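Long-range contacts in NADH oxidoreductase (Mesorhizobium loti, PDB 3PI7), which probably acts as an NADPH-binding oxidoreductase of the NADPH:quinone reductase type, built from a GroES-like domain and a nucleotide-binding Rossmann domain: residues 10-15 against 325-330; 158-163 against 234-239. All blocks are in the same frame, centred on the assembly; numbering follows the deposited sequence.

Contact 1: 10-15 against 325-330; sequences EMKALL and VPLAEA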
loop_
_atom_site.group_PDB
_atom_site.type_symbol
_atom_site.label_atom_id
_atom_site.label_comp_id
_atom_site.label_asym_id
_atom_site.label_seq_id
_atom_site.Cartn_x
_atom_site.Cartn_y
_atom_site.Cartn_z
ATOM N N GLU A 10 23.296 13.636 -40.009
ATOM C CA GLU A 10 23.984 12.697 -39.125
ATOM C C GLU A 10 24.288 13.379 -37.808
ATOM O O GLU A 10 24.507 14.589 -37.771
ATOM C CB GLU A 10 25.268 12.216 -39.822
ATOM C CG GLU A 10 26.018 11.096 -39.139
ATOM C CD GLU A 10 27.048 10.443 -40.035
ATOM O OE1 GLU A 10 26.693 10.064 -41.174
ATOM O OE2 GLU A 10 28.216 10.322 -39.603
HETATM N N MSE A 11 24.346 12.609 -36.736
HETATM C CA MSE A 11 24.669 13.185 -35.415
HETATM C C MSE A 11 25.394 12.196 -34.519
HETATM O O MSE A 11 25.326 10.985 -34.740
HETATM C CB MSE A 11 23.363 13.610 -34.714
HETATM C CG MSE A 11 22.409 12.402 -34.447
HETATM SE SE MSE A 11 20.919 12.923 -33.417
HETATM C CE MSE A 11 20.226 11.216 -33.061
ATOM N N LYS A 12 26.091 12.708 -33.507
ATOM C CA LYS A 12 26.681 11.841 -32.509
ATOM C C LYS A 12 25.650 11.663 -31.398
ATOM O O LYS A 12 24.830 12.554 -31.164
ATOM C CB LYS A 12 28.039 12.329 -31.975
ATOM C CG LYS A 12 28.117 13.713 -31.368
ATOM C CD LYS A 12 29.557 13.989 -30.920
ATOM C CE LYS A 12 29.711 15.151 -29.963
ATOM N NZ LYS A 12 29.424 16.461 -30.597
ATOM N N ALA A 13 25.664 10.493 -30.746
ATOM C CA ALA A 13 24.706 10.162 -29.704
ATOM C C ALA A 13 25.230 9.036 -28.851
ATOM O O ALA A 13 26.183 8.369 -29.271
ATOM C CB ALA A 13 23.373 9.760 -30.339
ATOM N N LEU A 14 24.637 8.837 -27.652
ATOM C CA LEU A 14 24.962 7.721 -26.733
ATOM C C LEU A 14 23.845 6.727 -26.897
ATOM O O LEU A 14 22.719 6.975 -26.437
ATOM C CB LEU A 14 25.103 8.204 -25.276
ATOM C CG LEU A 14 26.083 9.348 -25.047
ATOM C CD1 LEU A 14 26.137 9.701 -23.584
ATOM C CD2 LEU A 14 27.503 8.998 -25.584
ATOM N N LEU A 15 24.122 5.664 -27.661
ATOM C CA LEU A 15 23.128 4.692 -28.075
ATOM C C LEU A 15 22.969 3.533 -27.140
ATOM O O LEU A 15 23.952 2.937 -26.712
ATOM C CB LEU A 15 23.491 4.147 -29.444
ATOM C CG LEU A 15 23.889 5.180 -30.475
ATOM C CD1 LEU A 15 24.413 4.493 -31.718
ATOM C CD2 LEU A 15 22.730 6.108 -30.796
ATOM N N VAL A 325 29.697 17.256 -18.687
ATOM C CA VAL A 325 30.539 16.302 -19.392
ATOM C C VAL A 325 30.296 16.419 -20.873
ATOM O O VAL A 325 29.157 16.216 -21.279
ATOM C CB VAL A 325 30.292 14.833 -18.919
ATOM C CG1 VAL A 325 31.342 13.901 -19.502
ATOM C CG2 VAL A 325 30.294 14.739 -17.391
ATOM N N PRO A 326 31.348 16.610 -21.704
ATOM C CA PRO A 326 31.143 16.591 -23.154
ATOM C C PRO A 326 30.602 15.245 -23.570
ATOM O O PRO A 326 30.975 14.211 -22.962
ATOM C CB PRO A 326 32.564 16.768 -23.704
ATOM C CG PRO A 326 33.316 17.447 -22.619
ATOM C CD PRO A 326 32.773 16.844 -21.374
ATOM N N LEU A 327 29.757 15.227 -24.592
ATOM C CA LEU A 327 29.191 13.946 -25.038
ATOM C C LEU A 327 30.311 12.963 -25.410
ATOM O O LEU A 327 30.175 11.775 -25.136
ATOM C CB LEU A 327 28.233 14.136 -26.212
ATOM C CG LEU A 327 27.388 12.908 -26.590
ATOM C CD1 LEU A 327 25.985 13.318 -26.956
ATOM C CD2 LEU A 327 28.027 12.131 -27.727
ATOM N N ALA A 328 31.427 13.455 -25.989
ATOM C CA ALA A 328 32.575 12.645 -26.391
ATOM C C ALA A 328 33.281 12.003 -25.204
ATOM O O ALA A 328 34.073 11.089 -25.408
ATOM C CB ALA A 328 33.578 13.474 -27.186
ATOM N N GLU A 329 33.064 12.537 -24.005
ATOM C CA GLU A 329 33.653 12.050 -22.761
ATOM C C GLU A 329 32.657 11.280 -21.903
ATOM O O GLU A 329 33.067 10.739 -20.884
ATOM C CB GLU A 329 34.194 13.231 -21.905
ATOM C CG GLU A 329 35.325 14.032 -22.536
ATOM C CD GLU A 329 36.633 13.286 -22.716
ATOM O OE1 GLU A 329 36.747 12.107 -22.294
ATOM O OE2 GLU A 329 37.545 13.888 -23.312
ATOM N N ALA A 330 31.353 11.289 -22.250
ATOM C CA ALA A 330 30.317 10.740 -21.396
ATOM C C ALA A 330 30.463 9.235 -21.104
ATOM O O ALA A 330 30.327 8.837 -19.945
ATOM C CB ALA A 330 28.949 11.029 -21.988
#
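Leu327 meets both Lys12 and Leu14 from strand 10-16. It is the first residue here to touch that strand. Its CG lies anti to the backbone N (chi1 -169°). Two conformers of this residue are modelled, so its side-chain distances hold for the one described. Leu327 CD2 lies 3.8 Å from Leu14 CD2. The branch carbons are close as well, with Leu327 CG 4.1 Å from Leu14 CG. The two leucines slide past each other in opposite directions. Leu327 CD2 also lies 4.0 Å from Lys12 CG, and the lysine chain runs on past this methyl by its CD and CE. Lys12 CE comes within 4.2 Å of Leu327 CB. The lysine chain bends only at its last torsion, and its NZ forms salt bridges with the C-terminal carboxylate of Pro349 and with Glu122. An alanine in place of Lys12 would probably leave that carboxylate and Glu122 without their positive mate and uncover one flank of Leu327. Further on, Ala330 CB packs 3.5 Å from Leu14 CD1, a tight carbon pair. Leu14 thus sends CD2 toward Leu327 and CD1 toward Ala330. The side chains meet through carbon atoms, without a polar bond between the segments. Ile347 of strand 345-348 touches both Leu14 and Leu327 and extends the same buried patch. Residues 327-330 thus pack on a two-stranded antiparallel sheet, 10-16 with 37-43, and parts near the two chain ends come together in the GroES-like part, as in medium-chain dehydrogenases/reductases.

Contact 2: 158-163 against 234-239; sequences DIVKQE and PRIFLD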
loop_
_atom_site.group_PDB
_atom_site.type_symbol
_atom_site.label_atom_id
_atom_site.label_comp_id
_atom_site.label_asym_id
_atom_site.label_seq_id
_atom_site.Cartn_x
_atom_site.Cartn_y
_atom_site.Cartn_z
ATOM N N ASP A 158 2.911 18.657 -2.913
ATOM C CA ASP A 158 1.468 18.912 -2.849
ATOM C C ASP A 158 0.797 17.805 -2.000
ATOM O O ASP A 158 -0.130 18.084 -1.257
ATOM C CB ASP A 158 0.854 18.980 -4.262
ATOM C CG ASP A 158 0.814 20.362 -4.914
ATOM O OD1 ASP A 158 1.096 21.365 -4.212
ATOM O OD2 ASP A 158 0.450 20.444 -6.113
ATOM N N ILE A 159 1.301 16.554 -2.098
ATOM C CA ILE A 159 0.764 15.427 -1.295
ATOM C C ILE A 159 1.018 15.724 0.185
ATOM O O ILE A 159 0.124 15.576 1.012
ATOM C CB ILE A 159 1.386 14.074 -1.699
ATOM C CG1 ILE A 159 1.069 13.744 -3.169
ATOM C CG2 ILE A 159 0.924 12.952 -0.750
ATOM C CD1 ILE A 159 1.989 12.619 -3.776
ATOM N N VAL A 160 2.248 16.146 0.510
ATOM C CA VAL A 160 2.609 16.498 1.888
ATOM C C VAL A 160 1.680 17.614 2.397
ATOM O O VAL A 160 1.164 17.536 3.517
ATOM C CB VAL A 160 4.103 16.911 1.974
ATOM C CG1 VAL A 160 4.454 17.409 3.381
ATOM C CG2 VAL A 160 4.999 15.745 1.584
ATOM N N LYS A 161 1.509 18.671 1.606
ATOM C CA LYS A 161 0.653 19.801 2.004
ATOM C C LYS A 161 -0.783 19.400 2.221
ATOM O O LYS A 161 -1.389 19.853 3.184
ATOM C CB LYS A 161 0.675 20.883 0.926
ATOM C CG LYS A 161 1.927 21.723 0.923
ATOM C CD LYS A 161 1.730 22.922 -0.011
ATOM C CE LYS A 161 0.908 24.033 0.619
ATOM N N GLN A 162 -1.342 18.577 1.310
ATOM C CA GLN A 162 -2.727 18.133 1.417
ATOM C C GLN A 162 -2.936 17.241 2.642
ATOM O O GLN A 162 -4.027 17.229 3.212
ATOM C CB GLN A 162 -3.178 17.415 0.130
ATOM C CG GLN A 162 -3.338 18.363 -1.082
ATOM C CD GLN A 162 -4.066 19.650 -0.754
ATOM O OE1 GLN A 162 -5.245 19.649 -0.384
ATOM N NE2 GLN A 162 -3.364 20.778 -0.842
ATOM N N GLU A 163 -1.900 16.510 3.061
ATOM C CA GLU A 163 -2.011 15.674 4.248
ATOM C C GLU A 163 -2.059 16.579 5.492
ATOM O O GLU A 163 -2.754 16.248 6.450
ATOM C CB GLU A 163 -0.850 14.669 4.290
ATOM C CG GLU A 163 -1.036 13.537 5.290
ATOM C CD GLU A 163 -2.283 12.675 5.145
ATOM O OE1 GLU A 163 -2.598 12.229 4.014
ATOM O OE2 GLU A 163 -2.930 12.424 6.185
ATOM N N PRO A 234 5.172 12.205 11.511
ATOM C CA PRO A 234 4.885 12.402 10.075
ATOM C C PRO A 234 3.902 11.378 9.529
ATOM O O PRO A 234 3.855 10.248 10.010
ATOM C CB PRO A 234 6.265 12.165 9.418
ATOM C CG PRO A 234 6.939 11.192 10.334
ATOM C CD PRO A 234 6.541 11.671 11.712
ATOM N N ARG A 235 3.180 11.746 8.491
ATOM C CA ARG A 235 2.289 10.782 7.858
ATOM C C ARG A 235 2.731 10.465 6.447
ATOM O O ARG A 235 2.455 9.369 5.970
ATOM C CB ARG A 235 0.838 11.270 7.901
ATOM C CG ARG A 235 0.196 10.975 9.280
ATOM C CD ARG A 235 -1.321 11.142 9.293
ATOM N NE ARG A 235 -1.788 12.454 8.839
ATOM C CZ ARG A 235 -1.787 13.565 9.576
ATOM N NH1 ARG A 235 -1.317 13.546 10.820
ATOM N NH2 ARG A 235 -2.247 14.702 9.075
ATOM N N ILE A 236 3.460 11.370 5.784
ATOM C CA ILE A 236 3.881 11.077 4.424
ATOM C C ILE A 236 5.288 10.650 4.398
ATOM O O ILE A 236 6.137 11.331 4.949
ATOM C CB ILE A 236 3.677 12.282 3.458
ATOM C CG1 ILE A 236 2.198 12.734 3.461
ATOM C CG2 ILE A 236 4.182 11.984 2.037
ATOM C CD1 ILE A 236 1.167 11.637 2.852
ATOM N N PHE A 237 5.546 9.527 3.700
ATOM C CA PHE A 237 6.913 9.049 3.511
ATOM C C PHE A 237 7.137 8.916 2.015
ATOM O O PHE A 237 6.511 8.070 1.368
ATOM C CB PHE A 237 7.097 7.715 4.265
ATOM C CG PHE A 237 8.331 6.904 3.946
ATOM C CD1 PHE A 237 9.536 7.531 3.601
ATOM C CD2 PHE A 237 8.302 5.519 4.003
ATOM C CE1 PHE A 237 10.668 6.776 3.289
ATOM C CE2 PHE A 237 9.458 4.765 3.745
ATOM C CZ PHE A 237 10.638 5.400 3.424
ATOM N N LEU A 238 8.030 9.761 1.469
ATOM C CA LEU A 238 8.380 9.761 0.045
ATOM C C LEU A 238 9.628 8.926 -0.065
ATOM O O LEU A 238 10.682 9.299 0.464
ATOM C CB LEU A 238 8.566 11.202 -0.500
ATOM C CG LEU A 238 7.381 12.153 -0.269
ATOM C CD1 LEU A 238 7.700 13.570 -0.808
ATOM C CD2 LEU A 238 6.133 11.624 -0.945
ATOM N N ASP A 239 9.501 7.768 -0.697
ATOM C CA ASP A 239 10.597 6.821 -0.713
ATOM C C ASP A 239 11.185 6.555 -2.099
ATOM O O ASP A 239 10.505 6.003 -2.967
ATOM C CB ASP A 239 10.072 5.508 -0.115
ATOM C CG ASP A 239 11.076 4.365 -0.055
ATOM O OD1 ASP A 239 12.295 4.642 0.084
ATOM O OD2 ASP A 239 10.638 3.202 -0.101
#
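Glu163 and Arg235 are brought together by one bend in each chain. In Glu163, CG is anti to the backbone N, and the turn at chi2 (57°) sets CD off that line. In Arg235 the bend is at chi3 (-55°), which places NE. The two side chains cross at about a right angle, and the carboxylate is turned steeply against the guanidinium plane. Arg235 NE gives a nearly straight hydrogen bond (172° at the hydrogen) to Glu163 OE2, 2.9 Å away. This bond is also a salt bridge. The oxygen lies in the guanidinium plane, and it is met on its anti side. Arg235 NH2 donates to the backbone O of Glu163 over 3.1 Å. This second bond is more bent, and the donor stands above the carbonyl plane. The arginine therefore grips one residue side-on at two different oxygens.

Ile236 supplies the apolar half. Its CG1 lies 3.7 Å from Glu163 CB, beside the first carbons of the glutamate chain. Its CD1 reaches Ile159 CG2 at 3.8 Å, and the two isoleucines cross at about a right angle. Its CG2 lies 3.9 Å from Val160 CG2. That valine methyl is also 4.2 Å from Leu238 CD1. Residues 158-163, the end of helix 148-163, run nearly antiparallel to strand 236-239, an inner strand of the parallel Rossmann sheet.

Arg235 NH1 has a second acidic partner, Glu165, while Glu163 OE1 has a long, weak ion pair with Arg258. The bonded Arg235, with weaker help from Arg258, would probably favour an ionised Glu163. The arginine charge sits at the C-terminal end of the helix, where it bonds the carbonyl of Glu163 and probably also offsets the partial negative charge of that end.

The two contacts lie on opposite sides of the chain's centre. Their centres are 39 Å apart and their nearest atoms about 26 Å apart. They share no helix or sheet. Contact 1 joins parts near the two ends of the chain, strand 10-16 and residues 325-330, in the GroES-like part. Contact 2 is nested between them in sequence and belongs to the Rossmann part, where helix 148-163 covers strand 236-239. The chain therefore starts in one domain, builds the nucleotide-binding fold, and returns to the first. Each contact is internal to its own domain, consistent with the two-domain build of the medium-chain dehydrogenases/reductases.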